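Local atomic coordinates of PilM (Escherichia coli, PDB entry 3EOI), a protein that is of unestablished function but is probably a plasmid-encoded component of a type IV pilus system. Residues Ala18-Ile22 / Ala80-Ser85; Val67-Glu73 / Gln118-Asn124; Arg39-Leu45 / His60-Arg66. All coordinates share one frame. Numbering follows the deposited sequence.

The three contacts share one layout, a long helix laid on one face of an antiparallel sheet, consistent with a pilin-like fold. Contact 2 is an interior strand pair of the sheet, about 4 Å from the chain's centre. Contact 1, centred about 12 Å away from it, packs two helices over one face of that pair: Phe21 CZ comes to 3.6 Å from Val69 O, and Phe21 CD2 to 3.7 Å from Ala71 CB. Contact 3, centred about 14 Å from contact 2, covers an outermost strand, 59-63; Phe68 N lies 2.9 Å from Leu61 O, and Asn124 OXT is 2.7 Å from Arg39 NH2. Contacts 1 and 3 do not touch, their nearest atoms about 9 Å apart.

Contact 1. Residues Ala18-Ile22 / Ala80-Ser85; sequences AADFI and ALLEQS
Two alpha-helices cross on one face of the antiparallel sheet, the long helix 10-34 meeting the short helix 77-84. Ala18-Ile22 and Ala80-Glu83 have helical backbone angles, and Ser85 (phi/psi -113/14) is no longer helical. The local axes approach to 9.2 Å with a signed crossing angle of -60°. Ala18 lies opposite Leu81 (CA-CA 5.1 Å) and Ala19 opposite Gln84 (CA-CA 6.9 Å); the small side chain of Ala18 permits the close CA-CA approach to Leu81.

Apolar packing centres on Leu81, an m,t rotamer whose CD2 lies 3.8 Å from Ala18 CB, 3.6 Å from Phe21 CG and 4.1 Å from Ile22 CG1. Ala18 CB also meets Ala80 CB at 3.8 Å. Phe21, with chi1 t, carries its ring on to Val69, Ala71 and Trp122, while Leu81 reaches Ile120, so the helix pair and the sheet share one apolar layer. Ile22, also m,t, presses CD1 to 3.2 Å from Gln84 CB.

Polar groups add no hydrogen bond between these segments. Gln84 OE1 lies 3.2 Å from Ala19 N, but at a poor angle; its NE2 instead bonds to Thr15 O, one turn earlier on the long helix. Beyond helix 77-84, Ser85 OG, with chi1 p, donates to Leu81 O at 2.9 Å.

Contact 2. Residues Val67-Glu73 / Gln118-Asn124; sequences VFVWAKE and QVIIWMN
An interior antiparallel pair of the sheet joins strand 66-72 to the C-terminal strand 119-123. The local axes run 4.6 Å apart, with 163° between their N-to-C directions, and the backbone is extended except at Gln118, whose phi/psi is 64/40. Val69-Trp122 and Ala71-Ile120 are hydrogen-bonded pairs (CA-CA 5.2 and 5.6 Å); Phe68-Met123, Trp70-Ile121 and Lys72-Val119 are non-hydrogen-bonded pairs (4.3-4.4 Å between CA atoms).

Val69 N donates to Trp122 O at 2.9 Å and Trp122 N to Val69 O at 2.8 Å; Ala71 N to Ile120 O at 3.0 Å and Ile120 N to Ala71 O at 2.9 Å. Beyond them, Val67 N reaches Asn124 O at 2.9 Å, Asn124 N reaches Val67 O at 2.8 Å, and Glu73 N reaches Gln118 O at 2.9 Å.

Strand 59-63 flanks this pair on one side and strand 92-95 on the other, placing it inside an antiparallel sheet backed by a long helix, consistent with a pilin-like fold. Val69, Ala71, Ile120 and Trp122 point to the face covered by helix 10-34. There Trp122, with chi1 t, sets its ring edge against Val69, CE3 to CG2 at 3.6 Å.

Phe68, Trp70, Ile121 and Met123 point to the other face. Met123 (t,t,p) places CG over the Phe68 ring, 3.8 Å from its centroid, and SD obliquely at 4.1 Å from that centroid, a CH-pi and Met-aromatic contact. Ile121 CD1 meets the same ring's edge, 3.9 Å from Phe68 CD1, and Trp70 CD1 lies 3.8 Å from Val119 CG1.

Contact 3. Residues Arg39-Leu45 / His60-Arg66; sequences RAAGGQL and HLISQQR
Segment 39-45, a loop following helix 10-34, runs along the edge strand 59-63 and is held to it by backbone and side-chain hydrogen bonds. Arg39-Ala41 have helical backbone angles; Gly42 (80/-169) and Gly43 (75/-144) then turn the chain with positive phi. Across the segments, Ile62 N donates to Gly43 O at 2.8 Å, whereas the return bond from Gly43 N to Ile62 O is weak, at 3.3 Å and 123°.

Side chains satisfy further backbone groups. Gln44 NE2 donates to His60 O at 2.8 Å, and His60 NE2 accepts from Leu45 N at 3.0 Å. With chi1 p, the imidazole also takes Gln44 CG over its face, 3.8 Å from the ring centroid. Ser63-Arg66 form a type I' turn, the tight connection of a beta hairpin. Arg39 NH1 donates to Gln65 O in that turn at 3.0 Å, while NH2 makes a salt bridge with the Asn124 carboxylate.

Ile62 points toward the loop, its CG2 3.2 Å from Arg39 O and its CD1 4.0 Å from Leu45 CD2. The loop thus borders one edge strand of the sheet, with Leu45 resting on Tyr31 and His60 on Ile28 of helix 10-34, and Ile62 against Val67 of strand 66-72.

Contact 1. Residues Ala18-Ile22 / Ala80-Ser85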
loop_
_atom_site.group_PDB
_atom_site.type_symbol
_atom_site.label_atom_id
_atom_site.label_comp_id
_atom_site.label_asym_id
_atom_site.label_seq_id
_atom_site.Cartn_x
_atom_site.Cartn_y
_atom_site.Cartn_z
ATOM N N ALA A 18 3.489 -3.368 -7.995
ATOM C CA ALA A 18 3.682 -4.196 -6.839
ATOM C C ALA A 18 5.079 -4.036 -6.313
ATOM O O ALA A 18 5.269 -4.038 -5.084
ATOM C CB ALA A 18 3.444 -5.678 -7.234
ATOM N N ALA A 19 6.064 -3.928 -7.213
ATOM C CA ALA A 19 7.434 -3.788 -6.730
ATOM C C ALA A 19 7.599 -2.492 -5.965
ATOM O O ALA A 19 8.233 -2.477 -4.859
ATOM C CB ALA A 19 8.455 -3.867 -7.904
ATOM N N ASP A 20 7.010 -1.414 -6.503
ATOM C CA ASP A 20 7.037 -0.133 -5.766
ATOM C C ASP A 20 6.345 -0.205 -4.391
ATOM O O ASP A 20 6.852 0.316 -3.369
ATOM C CB ASP A 20 6.387 1.006 -6.557
ATOM C CG ASP A 20 7.113 1.314 -7.868
ATOM O OD1 ASP A 20 8.241 0.834 -8.044
ATOM O OD2 ASP A 20 6.559 2.112 -8.685
ATOM N N PHE A 21 5.146 -0.792 -4.386
ATOM C CA PHE A 21 4.394 -0.989 -3.142
ATOM C C PHE A 21 5.297 -1.728 -2.117
ATOM O O PHE A 21 5.415 -1.359 -0.915
ATOM C CB PHE A 21 3.144 -1.814 -3.472
ATOM C CG PHE A 21 2.147 -1.949 -2.347
ATOM C CD1 PHE A 21 2.448 -2.725 -1.207
ATOM C CD2 PHE A 21 0.902 -1.292 -2.412
ATOM C CE1 PHE A 21 1.545 -2.842 -0.184
ATOM C CE2 PHE A 21 -0.070 -1.463 -1.357
ATOM C CZ PHE A 21 0.285 -2.242 -0.223
ATOM N N ILE A 22 5.902 -2.835 -2.547
ATOM C CA ILE A 22 6.632 -3.655 -1.573
ATOM C C ILE A 22 7.841 -2.881 -1.064
ATOM O O ILE A 22 8.180 -2.942 0.137
ATOM C CB ILE A 22 7.038 -5.005 -2.179
ATOM C CG1 ILE A 22 5.775 -5.860 -2.358
ATOM C CG2 ILE A 22 8.015 -5.730 -1.262
ATOM C CD1 ILE A 22 5.935 -6.980 -3.299
ATOM N N ALA A 80 0.315 -10.261 -7.660
ATOM C CA ALA A 80 1.687 -9.808 -7.907
ATOM C C ALA A 80 2.329 -9.400 -6.571
ATOM O O ALA A 80 3.521 -9.660 -6.333
ATOM C CB ALA A 80 1.692 -8.671 -8.877
ATOM N N LEU A 81 1.532 -8.759 -5.702
ATOM C CA LEU A 81 2.052 -8.413 -4.387
ATOM C C LEU A 81 2.411 -9.636 -3.628
ATOM O O LEU A 81 3.447 -9.689 -2.931
ATOM C CB LEU A 81 0.991 -7.624 -3.606
ATOM C CG LEU A 81 0.783 -6.198 -4.117
ATOM C CD1 LEU A 81 -0.468 -5.595 -3.522
ATOM C CD2 LEU A 81 1.989 -5.298 -3.786
ATOM N N LEU A 82 1.545 -10.634 -3.699
ATOM C CA LEU A 82 1.867 -11.915 -3.024
ATOM C C LEU A 82 3.101 -12.610 -3.639
ATOM O O LEU A 82 4.024 -13.117 -2.960
ATOM C CB LEU A 82 0.620 -12.824 -3.031
ATOM C CG LEU A 82 -0.458 -12.239 -2.128
ATOM C CD1 LEU A 82 -1.796 -12.928 -2.379
ATOM C CD2 LEU A 82 0.043 -12.411 -0.667
ATOM N N GLU A 83 3.172 -12.638 -4.956
ATOM C CA GLU A 83 4.363 -13.214 -5.552
ATOM C C GLU A 83 5.650 -12.533 -5.080
ATOM O O GLU A 83 6.632 -13.211 -4.770
ATOM C CB GLU A 83 4.291 -13.053 -7.085
ATOM C CG GLU A 83 5.491 -13.660 -7.793
ATOM C CD GLU A 83 5.403 -13.530 -9.292
ATOM O OE1 GLU A 83 4.639 -12.669 -9.787
ATOM O OE2 GLU A 83 6.137 -14.270 -9.956
ATOM N N GLN A 84 5.669 -11.219 -5.134
ATOM C CA GLN A 84 6.923 -10.475 -4.917
ATOM C C GLN A 84 7.262 -10.389 -3.430
ATOM O O GLN A 84 8.333 -9.925 -3.078
ATOM C CB GLN A 84 6.823 -9.087 -5.547
ATOM C CG GLN A 84 6.782 -9.165 -7.110
ATOM C CD GLN A 84 6.779 -7.763 -7.712
ATOM O OE1 GLN A 84 7.371 -6.842 -7.136
ATOM N NE2 GLN A 84 6.127 -7.607 -8.861
ATOM N N SER A 85 6.341 -10.845 -2.575
ATOM C CA SER A 85 6.589 -10.954 -1.113
ATOM C C SER A 85 6.630 -12.433 -0.644
ATOM O O SER A 85 6.573 -12.717 0.557
ATOM C CB SER A 85 5.501 -10.163 -0.351
ATOM O OG SER A 85 4.263 -10.876 -0.391
#

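Contact 2. Residues Val67-Glu73 / Gln118-Asn124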
loop_
_atom_site.group_PDB
_atom_site.type_symbol
_atom_site.label_atom_id
_atom_site.label_comp_id
_atom_site.label_asym_id
_atom_site.label_seq_id
_atom_site.Cartn_x
_atom_site.Cartn_y
_atom_site.Cartn_z
ATOM N N VAL A 67 -0.074 2.211 10.721
ATOM C CA VAL A 67 0.313 2.707 9.435
ATOM C C VAL A 67 -0.438 1.941 8.344
ATOM O O VAL A 67 -0.640 0.692 8.403
ATOM C CB VAL A 67 1.839 2.555 9.194
ATOM C CG1 VAL A 67 2.335 1.099 9.235
ATOM C CG2 VAL A 67 2.287 3.254 7.872
ATOM N N PHE A 68 -0.822 2.704 7.332
ATOM C CA PHE A 68 -1.611 2.207 6.205
ATOM C C PHE A 68 -0.842 2.558 4.927
ATOM O O PHE A 68 -0.406 3.738 4.735
ATOM C CB PHE A 68 -2.921 2.972 6.103
ATOM C CG PHE A 68 -3.819 2.837 7.291
ATOM C CD1 PHE A 68 -4.910 1.979 7.263
ATOM C CD2 PHE A 68 -3.571 3.586 8.467
ATOM C CE1 PHE A 68 -5.742 1.838 8.407
ATOM C CE2 PHE A 68 -4.371 3.439 9.569
ATOM C CZ PHE A 68 -5.453 2.581 9.549
ATOM N N VAL A 69 -0.726 1.579 4.036
ATOM C CA VAL A 69 -0.017 1.753 2.779
ATOM C C VAL A 69 -0.954 1.185 1.706
ATOM O O VAL A 69 -1.517 0.089 1.870
ATOM C CB VAL A 69 1.317 0.948 2.742
ATOM C CG1 VAL A 69 1.986 1.042 1.381
ATOM C CG2 VAL A 69 2.217 1.427 3.852
ATOM N N TRP A 70 -1.159 1.931 0.642
ATOM C CA TRP A 70 -2.156 1.462 -0.322
ATOM C C TRP A 70 -1.870 1.856 -1.761
ATOM O O TRP A 70 -1.096 2.802 -2.054
ATOM C CB TRP A 70 -3.550 1.975 0.072
ATOM C CG TRP A 70 -3.755 3.507 -0.041
ATOM C CD1 TRP A 70 -4.126 4.199 -1.143
ATOM C CD2 TRP A 70 -3.550 4.477 0.996
ATOM N NE1 TRP A 70 -4.225 5.536 -0.855
ATOM C CE2 TRP A 70 -3.840 5.742 0.450
ATOM C CE3 TRP A 70 -3.162 4.394 2.336
ATOM C CZ2 TRP A 70 -3.748 6.889 1.182
ATOM C CZ3 TRP A 70 -3.053 5.593 3.074
ATOM C CH2 TRP A 70 -3.352 6.826 2.469
ATOM N N ALA A 71 -2.507 1.081 -2.642
ATOM C CA ALA A 71 -2.427 1.369 -4.094
ATOM C C ALA A 71 -3.740 1.036 -4.770
ATOM O O ALA A 71 -4.491 0.177 -4.314
ATOM C CB ALA A 71 -1.262 0.617 -4.744
ATOM N N LYS A 72 -4.036 1.750 -5.859
ATOM C CA LYS A 72 -5.254 1.516 -6.624
ATOM C C LYS A 72 -5.300 0.060 -7.090
ATOM O O LYS A 72 -4.355 -0.408 -7.692
ATOM C CB LYS A 72 -5.284 2.446 -7.846
ATOM C CG LYS A 72 -6.444 2.210 -8.820
ATOM C CD LYS A 72 -6.821 3.493 -9.641
ATOM C CE LYS A 72 -6.262 3.482 -11.080
ATOM N NZ LYS A 72 -6.723 4.666 -11.922
ATOM N N GLU A 73 -6.425 -0.608 -6.852
ATOM C CA GLU A 73 -6.577 -2.041 -7.200
ATOM C C GLU A 73 -6.681 -2.215 -8.721
ATOM O O GLU A 73 -7.284 -1.407 -9.405
ATOM C CB GLU A 73 -7.868 -2.519 -6.570
ATOM C CG GLU A 73 -8.104 -3.979 -6.473
ATOM C CD GLU A 73 -9.460 -4.233 -5.809
ATOM O OE1 GLU A 73 -10.351 -3.317 -5.879
ATOM O OE2 GLU A 73 -9.655 -5.320 -5.236
ATOM N N GLN A 118 -11.516 0.975 -3.397
ATOM C CA GLN A 118 -10.965 0.269 -4.559
ATOM C C GLN A 118 -9.446 0.339 -4.518
ATOM O O GLN A 118 -8.755 0.562 -5.537
ATOM C CB GLN A 118 -11.511 0.842 -5.874
ATOM C CG GLN A 118 -13.056 0.858 -5.876
ATOM C CD GLN A 118 -13.673 0.989 -7.255
ATOM O OE1 GLN A 118 -13.180 1.712 -8.125
ATOM N NE2 GLN A 118 -14.786 0.274 -7.454
ATOM N N VAL A 119 -8.912 0.192 -3.291
ATOM C CA VAL A 119 -7.466 -0.016 -3.117
ATOM C C VAL A 119 -7.149 -1.339 -2.466
ATOM O O VAL A 119 -7.987 -1.916 -1.769
ATOM C CB VAL A 119 -6.784 1.154 -2.287
ATOM C CG1 VAL A 119 -6.946 2.486 -2.989
ATOM C CG2 VAL A 119 -7.353 1.270 -0.904
ATOM N N ILE A 120 -5.931 -1.820 -2.727
ATOM C CA ILE A 120 -5.355 -2.844 -1.883
ATOM C C ILE A 120 -4.524 -2.169 -0.815
ATOM O O ILE A 120 -3.784 -1.177 -1.114
ATOM C CB ILE A 120 -4.464 -3.789 -2.691
ATOM C CG1 ILE A 120 -5.317 -4.622 -3.679
ATOM C CG2 ILE A 120 -3.672 -4.698 -1.704
ATOM C CD1 ILE A 120 -4.498 -5.407 -4.687
ATOM N N ILE A 121 -4.646 -2.670 0.412
ATOM C CA ILE A 121 -4.068 -1.956 1.542
ATOM C C ILE A 121 -3.367 -2.850 2.506
ATOM O O ILE A 121 -3.699 -4.041 2.612
ATOM C CB ILE A 121 -5.160 -1.120 2.285
ATOM C CG1 ILE A 121 -4.541 -0.161 3.312
ATOM C CG2 ILE A 121 -6.221 -2.046 2.901
ATOM C CD1 ILE A 121 -5.447 1.038 3.533
ATOM N N TRP A 122 -2.312 -2.285 3.121
ATOM C CA TRP A 122 -1.573 -2.992 4.169
ATOM C C TRP A 122 -1.634 -2.119 5.399
ATOM O O TRP A 122 -1.363 -0.892 5.323
ATOM C CB TRP A 122 -0.131 -3.188 3.700
ATOM C CG TRP A 122 0.856 -3.785 4.707
ATOM C CD1 TRP A 122 1.058 -5.106 4.954
ATOM C CD2 TRP A 122 1.862 -3.083 5.466
ATOM N NE1 TRP A 122 2.111 -5.280 5.856
ATOM C CE2 TRP A 122 2.609 -4.053 6.181
ATOM C CE3 TRP A 122 2.155 -1.711 5.665
ATOM C CZ2 TRP A 122 3.649 -3.708 7.057
ATOM C CZ3 TRP A 122 3.222 -1.380 6.518
ATOM C CH2 TRP A 122 3.941 -2.351 7.181
ATOM N N MET A 123 -2.088 -2.678 6.499
ATOM C CA MET A 123 -2.186 -1.893 7.723
ATOM C C MET A 123 -1.399 -2.627 8.805
ATOM O O MET A 123 -1.654 -3.817 9.028
ATOM C CB MET A 123 -3.654 -1.765 8.156
ATOM C CG MET A 123 -3.814 -0.836 9.417
ATOM S SD MET A 123 -5.454 -0.864 10.273
ATOM C CE MET A 123 -5.201 -2.533 10.886
ATOM N N ASN A 124 -0.453 -1.936 9.428
ATOM C CA ASN A 124 0.476 -2.582 10.363
ATOM C C ASN A 124 1.009 -1.582 11.404
ATOM O O ASN A 124 0.479 -0.463 11.609
ATOM C CB ASN A 124 1.649 -3.177 9.600
ATOM C CG ASN A 124 2.482 -4.176 10.454
ATOM O OD1 ASN A 124 1.936 -5.007 11.170
ATOM N ND2 ASN A 124 3.815 -4.042 10.412
ATOM O OXT ASN A 124 2.014 -1.842 12.058
#

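Contact 3. Residues Arg39-Leu45 / His60-Arg66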
loop_
_atom_site.group_PDB
_atom_site.type_symbol
_atom_site.label_atom_id
_atom_site.label_comp_id
_atom_site.label_asym_id
_atom_site.label_seq_id
_atom_site.Cartn_x
_atom_site.Cartn_y
_atom_site.Cartn_z
ATOM N N ARG A 39 5.094 6.326 15.682
ATOM C CA ARG A 39 3.652 6.044 15.427
ATOM C C ARG A 39 2.670 7.080 15.991
ATOM O O ARG A 39 1.656 7.410 15.357
ATOM C CB ARG A 39 3.278 4.683 15.927
ATOM C CG ARG A 39 3.913 3.573 15.085
ATOM C CD ARG A 39 3.685 2.197 15.700
ATOM N NE ARG A 39 4.208 1.085 14.860
ATOM C CZ ARG A 39 3.525 0.526 13.843
ATOM N NH1 ARG A 39 2.238 0.917 13.572
ATOM N NH2 ARG A 39 4.105 -0.414 13.108
ATOM N N ALA A 40 2.987 7.615 17.148
ATOM C CA ALA A 40 2.070 8.508 17.817
ATOM C C ALA A 40 1.901 9.816 17.088
ATOM O O ALA A 40 0.890 10.513 17.266
ATOM C CB ALA A 40 2.557 8.746 19.220
ATOM N N ALA A 41 2.877 10.207 16.288
ATOM C CA ALA A 41 2.795 11.549 15.737
ATOM C C ALA A 41 1.884 11.653 14.493
ATOM O O ALA A 41 1.464 12.749 14.109
ATOM C CB ALA A 41 4.205 12.079 15.411
ATOM N N GLY A 42 1.601 10.542 13.835
ATOM C CA GLY A 42 0.765 10.640 12.624
ATOM C C GLY A 42 1.454 11.080 11.347
ATOM O O GLY A 42 2.675 11.075 11.264
ATOM N N GLY A 43 0.660 11.387 10.327
ATOM C CA GLY A 43 1.219 12.011 9.096
ATOM C C GLY A 43 1.956 10.959 8.316
ATOM O O GLY A 43 1.518 9.822 8.232
ATOM N N GLN A 44 3.045 11.377 7.692
ATOM C CA GLN A 44 3.811 10.472 6.857
ATOM C C GLN A 44 5.288 10.538 7.228
ATOM O O GLN A 44 5.799 11.582 7.704
ATOM C CB GLN A 44 3.726 10.913 5.383
ATOM C CG GLN A 44 2.462 10.586 4.598
ATOM C CD GLN A 44 1.271 11.455 4.909
ATOM O OE1 GLN A 44 1.406 12.671 5.152
ATOM N NE2 GLN A 44 0.064 10.855 4.834
ATOM N N LEU A 45 6.000 9.445 6.915
ATOM C CA LEU A 45 7.443 9.445 7.042
ATOM C C LEU A 45 7.994 10.205 5.839
ATOM O O LEU A 45 7.348 10.289 4.786
ATOM C CB LEU A 45 7.989 8.022 7.031
ATOM C CG LEU A 45 7.420 7.119 8.093
ATOM C CD1 LEU A 45 8.134 5.795 7.988
ATOM C CD2 LEU A 45 7.681 7.703 9.458
ATOM N N HIS A 60 0.756 6.437 1.775
ATOM C CA HIS A 60 0.715 5.999 3.130
ATOM C C HIS A 60 0.261 7.051 4.120
ATOM O O HIS A 60 0.169 8.242 3.819
ATOM C CB HIS A 60 2.038 5.343 3.547
ATOM C CG HIS A 60 3.066 6.307 4.080
ATOM N ND1 HIS A 60 3.896 7.021 3.243
ATOM C CD2 HIS A 60 3.471 6.592 5.353
ATOM C CE1 HIS A 60 4.722 7.765 3.974
ATOM N NE2 HIS A 60 4.486 7.522 5.253
ATOM N N LEU A 61 -0.122 6.563 5.289
ATOM C CA LEU A 61 -0.601 7.467 6.322
ATOM C C LEU A 61 -0.484 6.746 7.644
ATOM O O LEU A 61 -0.743 5.557 7.734
ATOM C CB LEU A 61 -2.070 7.891 6.126
ATOM C CG LEU A 61 -2.774 8.569 7.329
ATOM C CD1 LEU A 61 -2.323 10.020 7.432
ATOM C CD2 LEU A 61 -4.275 8.472 7.064
ATOM N N ILE A 62 0.033 7.446 8.649
ATOM C CA ILE A 62 -0.014 6.949 10.016
ATOM C C ILE A 62 -1.188 7.606 10.750
ATOM O O ILE A 62 -1.297 8.828 10.757
ATOM C CB ILE A 62 1.291 7.258 10.780
ATOM C CG1 ILE A 62 2.506 6.698 10.003
ATOM C CG2 ILE A 62 1.161 6.742 12.229
ATOM C CD1 ILE A 62 3.862 7.313 10.432
ATOM N N SER A 63 -2.086 6.799 11.308
ATOM C CA SER A 63 -3.291 7.316 11.973
ATOM C C SER A 63 -3.669 6.427 13.138
ATOM O O SER A 63 -3.655 5.200 13.025
ATOM C CB SER A 63 -4.441 7.335 10.972
ATOM O OG SER A 63 -5.603 7.888 11.595
ATOM N N GLN A 64 -3.919 7.043 14.281
ATOM C CA GLN A 64 -4.222 6.281 15.468
ATOM C C GLN A 64 -3.163 5.167 15.687
ATOM O O GLN A 64 -3.465 4.024 16.070
ATOM C CB GLN A 64 -5.625 5.685 15.360
ATOM C CG GLN A 64 -6.698 6.796 15.170
ATOM C CD GLN A 64 -6.839 7.726 16.389
ATOM O OE1 GLN A 64 -6.369 8.879 16.382
ATOM N NE2 GLN A 64 -7.498 7.221 17.446
ATOM N N GLN A 65 -1.917 5.568 15.495
ATOM C CA GLN A 65 -0.737 4.683 15.735
ATOM C C GLN A 65 -0.625 3.426 14.847
ATOM O O GLN A 65 0.207 2.550 15.097
ATOM C CB GLN A 65 -0.623 4.305 17.206
ATOM C CG GLN A 65 -0.688 5.533 18.159
ATOM C CD GLN A 65 -0.657 5.103 19.581
ATOM O OE1 GLN A 65 0.229 4.341 19.979
ATOM N NE2 GLN A 65 -1.683 5.465 20.322
ATOM N N ARG A 66 -1.402 3.368 13.775
ATOM C CA ARG A 66 -1.229 2.285 12.811
ATOM C C ARG A 66 -0.816 2.932 11.522
ATOM O O ARG A 66 -1.193 4.066 11.252
ATOM C CB ARG A 66 -2.524 1.497 12.628
ATOM C CG ARG A 66 -2.849 0.682 13.898
ATOM C CD ARG A 66 -4.122 -0.137 13.776
ATOM N NE ARG A 66 -5.297 0.720 13.846
ATOM C CZ ARG A 66 -6.464 0.336 14.380
ATOM N NH1 ARG A 66 -7.474 1.203 14.433
ATOM N NH2 ARG A 66 -6.604 -0.903 14.855
#